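Long-range contact in nicotinate phosphoribosyltransferase (PDB 2IM5), which probably catalyses the ATP-dependent synthesis of nicotinate D-ribonucleotide from nicotinate and 5-phospho-alpha-D-ribose 1-diphosphate, feeding NAD(+) biosynthesis: residues Leu8-Tyr13 with Trp119-Leu124. Numbering follows the deposited sequence.
Sequences LDTDLY and WETPIL
At the start of helix 12-24 in the N-terminal part of the chain, Asp11 and Tyr13 reach across to Glu120 and Thr121 of helix 120-134, and two side-chain hydrogen bonds join the loop and first residues of helix 12-24 to that helix. Tyr13 OH donates to Glu120 OE1 over 2.7 Å, meeting the carboxylate from above its plane, whereas OE1 itself lies at the edge of the phenol ring; the two planes are 61° apart. With CG anti to the backbone N (chi1 -170°) and the chain extended beyond it, Glu120 carries its carboxylate to this hydroxyl. The same carboxylate also forms salt bridges, OE1 with Lys14 and OE2 with Arg168. Beside this pair, Thr121 OG1 donates to Asp11 OD2 at 2.9 Å, on the anti side of the carboxylate and 26° out of its plane. The methyl of Thr121 also rests against this oxygen, CG2 lying 3.4 Å from OD2. Asp11 OD1 is hydrogen-bonded to Ser195 OG, which ties the same carboxylate to the loop after strand 191-194. Farther back along the loop, Thr10 OG1 touches Thr121 CB (3.6 Å) and Pro122 CD (3.8 Å), its side chain crossing that of Thr121 at about a right angle. This buried polar seam packs segment 8-13 against helix 120-134 within the NAPRTase N-terminal domain, with Ser195 and Arg168 among the links to the TIM-barrel-related part of the chain that carries the parallel sheet.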
ATOM      1  N   LEU A   8      11.326   8.909  -6.235  1.00 22.12           N
ATOM      2  CA  LEU A   8      11.319   7.620  -5.545  1.00 19.87           C
ATOM      3  C   LEU A   8      10.650   7.720  -4.176  1.00 18.65           C
ATOM      4  O   LEU A   8      10.531   6.722  -3.464  1.00 18.74           O
ATOM      5  CB  LEU A   8      12.741   7.081  -5.366  1.00 19.20           C
ATOM      6  CG  LEU A   8      13.579   6.761  -6.602  1.00 18.57           C
ATOM      7  CD1 LEU A   8      14.836   6.020  -6.159  1.00 19.23           C
ATOM      8  CD2 LEU A   8      12.773   5.914  -7.588  1.00 16.60           C
ATOM      9  N   ASP A   9      10.216   8.919  -3.801  1.00 19.42           N
ATOM     10  CA  ASP A   9       9.545   9.102  -2.514  1.00 20.21           C
ATOM     11  C   ASP A   9       8.098   8.652  -2.695  1.00 20.76           C
ATOM     12  O   ASP A   9       7.181   9.462  -2.848  1.00 21.49           O
ATOM     13  CB  ASP A   9       9.616  10.572  -2.074  1.00 21.46           C
ATOM     14  CG  ASP A   9       9.100  10.793  -0.656  1.00 23.37           C
ATOM     15  OD1 ASP A   9       8.981   9.815   0.110  1.00 22.90           O
ATOM     16  OD2 ASP A   9       8.824  11.956  -0.297  1.00 26.51           O
ATOM     17  N   THR A  10       7.919   7.335  -2.692  1.00 20.61           N
ATOM     18  CA  THR A  10       6.617   6.708  -2.870  1.00 18.89           C
ATOM     19  C   THR A  10       6.758   5.258  -2.412  1.00 19.22           C
ATOM     20  O   THR A  10       7.854   4.822  -2.034  1.00 18.11           O
ATOM     21  CB  THR A  10       6.194   6.753  -4.364  1.00 19.65           C
ATOM     22  OG1 THR A  10       4.874   6.217  -4.519  1.00 19.21           O
ATOM     23  CG2 THR A  10       7.164   5.952  -5.215  1.00 20.05           C
ATOM     24  N   ASP A  11       5.657   4.514  -2.433  1.00 18.50           N
ATOM     25  CA  ASP A  11       5.690   3.117  -2.018  1.00 18.81           C
ATOM     26  C   ASP A  11       6.141   2.179  -3.127  1.00 18.53           C
ATOM     27  O   ASP A  11       5.867   2.408  -4.303  1.00 18.30           O
ATOM     28  CB  ASP A  11       4.322   2.672  -1.512  1.00 21.63           C
ATOM     29  CG  ASP A  11       4.026   3.196  -0.126  1.00 24.08           C
ATOM     30  OD1 ASP A  11       4.864   2.990   0.773  1.00 25.54           O
ATOM     31  OD2 ASP A  11       2.956   3.806   0.063  1.00 28.70           O
ATOM     32  N   LEU A  12       6.835   1.116  -2.733  1.00 17.50           N
ATOM     33  CA  LEU A  12       7.324   0.132  -3.688  1.00 17.58           C
ATOM     34  C   LEU A  12       6.209  -0.408  -4.579  1.00 17.10           C
ATOM     35  O   LEU A  12       6.375  -0.523  -5.789  1.00 18.17           O
ATOM     36  CB  LEU A  12       7.974  -1.035  -2.947  1.00 15.18           C
ATOM     37  CG  LEU A  12       8.316  -2.242  -3.829  1.00 16.10           C
ATOM     38  CD1 LEU A  12       9.403  -1.849  -4.826  1.00 13.85           C
ATOM     39  CD2 LEU A  12       8.777  -3.411  -2.958  1.00 15.95           C
ATOM     40  N   TYR A  13       5.063  -0.721  -3.981  1.00 17.36           N
ATOM     41  CA  TYR A  13       3.973  -1.295  -4.752  1.00 17.25           C
ATOM     42  C   TYR A  13       3.470  -0.422  -5.892  1.00 17.53           C
ATOM     43  O   TYR A  13       2.867  -0.930  -6.836  1.00 17.71           O
ATOM     44  CB  TYR A  13       2.820  -1.713  -3.824  1.00 18.85           C
ATOM     45  CG  TYR A  13       1.922  -0.597  -3.330  1.00 20.90           C
ATOM     46  CD1 TYR A  13       0.861  -0.129  -4.110  1.00 20.39           C
ATOM     47  CD2 TYR A  13       2.107  -0.039  -2.065  1.00 20.68           C
ATOM     48  CE1 TYR A  13       0.002   0.861  -3.637  1.00 20.55           C
ATOM     49  CE2 TYR A  13       1.255   0.955  -1.581  1.00 22.29           C
ATOM     50  CZ  TYR A  13       0.201   1.399  -2.372  1.00 23.28           C
ATOM     51  OH  TYR A  13      -0.659   2.369  -1.891  1.00 23.38           O
ATOM     52  N   TRP A 119       0.136   8.480  -8.603  1.00 17.74           N
ATOM     53  CA  TRP A 119      -0.267   9.663  -7.844  1.00 18.46           C
ATOM     54  C   TRP A 119      -0.658   9.377  -6.391  1.00 20.14           C
ATOM     55  O   TRP A 119      -0.403  10.192  -5.507  1.00 20.86           O
ATOM     56  CB  TRP A 119      -1.476  10.356  -8.501  1.00 17.84           C
ATOM     57  CG  TRP A 119      -1.196  11.170  -9.728  1.00 17.20           C
ATOM     58  CD1 TRP A 119      -1.633  10.909 -10.997  1.00 18.05           C
ATOM     59  CD2 TRP A 119      -0.489  12.419  -9.794  1.00 16.54           C
ATOM     60  NE1 TRP A 119      -1.250  11.919 -11.845  1.00 17.48           N
ATOM     61  CE2 TRP A 119      -0.546  12.858 -11.137  1.00 16.28           C
ATOM     62  CE3 TRP A 119       0.180  13.209  -8.848  1.00 16.80           C
ATOM     63  CZ2 TRP A 119       0.044  14.056 -11.563  1.00 15.44           C
ATOM     64  CZ3 TRP A 119       0.767  14.402  -9.267  1.00 17.57           C
ATOM     65  CH2 TRP A 119       0.694  14.814 -10.618  1.00 17.07           C
ATOM     66  N   GLU A 120      -1.276   8.222  -6.147  1.00 20.28           N
ATOM     67  CA  GLU A 120      -1.773   7.872  -4.813  1.00 21.78           C
ATOM     68  C   GLU A 120      -0.944   8.218  -3.580  1.00 22.42           C
ATOM     69  O   GLU A 120      -1.341   9.074  -2.784  1.00 22.10           O
ATOM     70  CB  GLU A 120      -2.126   6.385  -4.727  1.00 20.75           C
ATOM     71  CG  GLU A 120      -2.880   6.046  -3.431  1.00 23.50           C
ATOM     72  CD  GLU A 120      -2.708   4.600  -2.985  1.00 23.86           C
ATOM     73  OE1 GLU A 120      -2.067   3.824  -3.724  1.00 25.09           O
ATOM     74  OE2 GLU A 120      -3.207   4.238  -1.894  1.00 23.12           O
ATOM     75  N   THR A 121       0.180   7.529  -3.408  1.00 22.70           N
ATOM     76  CA  THR A 121       1.027   7.741  -2.243  1.00 23.64           C
ATOM     77  C   THR A 121       1.559   9.166  -2.091  1.00 23.53           C
ATOM     78  O   THR A 121       1.468   9.743  -1.012  1.00 23.70           O
ATOM     79  CB  THR A 121       2.200   6.726  -2.219  1.00 26.18           C
ATOM     80  OG1 THR A 121       1.681   5.404  -2.010  1.00 25.89           O
ATOM     81  CG2 THR A 121       3.166   7.043  -1.083  1.00 25.57           C
ATOM     82  N   PRO A 122       2.122   9.752  -3.164  1.00 22.37           N
ATOM     83  CA  PRO A 122       2.640  11.119  -3.060  1.00 21.81           C
ATOM     84  C   PRO A 122       1.553  12.117  -2.643  1.00 22.19           C
ATOM     85  O   PRO A 122       1.770  12.955  -1.765  1.00 21.00           O
ATOM     86  CB  PRO A 122       3.163  11.396  -4.467  1.00 22.84           C
ATOM     87  CG  PRO A 122       3.558  10.036  -4.955  1.00 20.20           C
ATOM     88  CD  PRO A 122       2.423   9.177  -4.488  1.00 21.44           C
ATOM     89  N   ILE A 123       0.382  12.026  -3.269  1.00 21.46           N
ATOM     90  CA  ILE A 123      -0.715  12.931  -2.937  1.00 22.06           C
ATOM     91  C   ILE A 123      -1.158  12.807  -1.480  1.00 21.02           C
ATOM     92  O   ILE A 123      -1.382  13.815  -0.814  1.00 21.49           O
ATOM     93  CB  ILE A 123      -1.933  12.718  -3.874  1.00 22.97           C
ATOM     94  CG1 ILE A 123      -1.586  13.232  -5.278  1.00 23.05           C
ATOM     95  CG2 ILE A 123      -3.165  13.445  -3.323  1.00 21.78           C
ATOM     96  CD1 ILE A 123      -2.733  13.151  -6.281  1.00 24.10           C
ATOM     97  N   LEU A 124      -1.278  11.582  -0.981  1.00 21.10           N
ATOM     98  CA  LEU A 124      -1.683  11.395   0.405  1.00 21.42           C
ATOM     99  C   LEU A 124      -0.611  11.939   1.356  1.00 21.94           C
ATOM    100  O   LEU A 124      -0.928  12.581   2.360  1.00 21.07           O
ATOM    101  CB  LEU A 124      -1.951   9.912   0.692  1.00 20.07           C
ATOM    102  CG  LEU A 124      -3.229   9.339   0.059  1.00 20.08           C
ATOM    103  CD1 LEU A 124      -3.244   7.830   0.217  1.00 19.91           C
ATOM    104  CD2 LEU A 124      -4.462   9.965   0.696  1.00 19.03           C
TER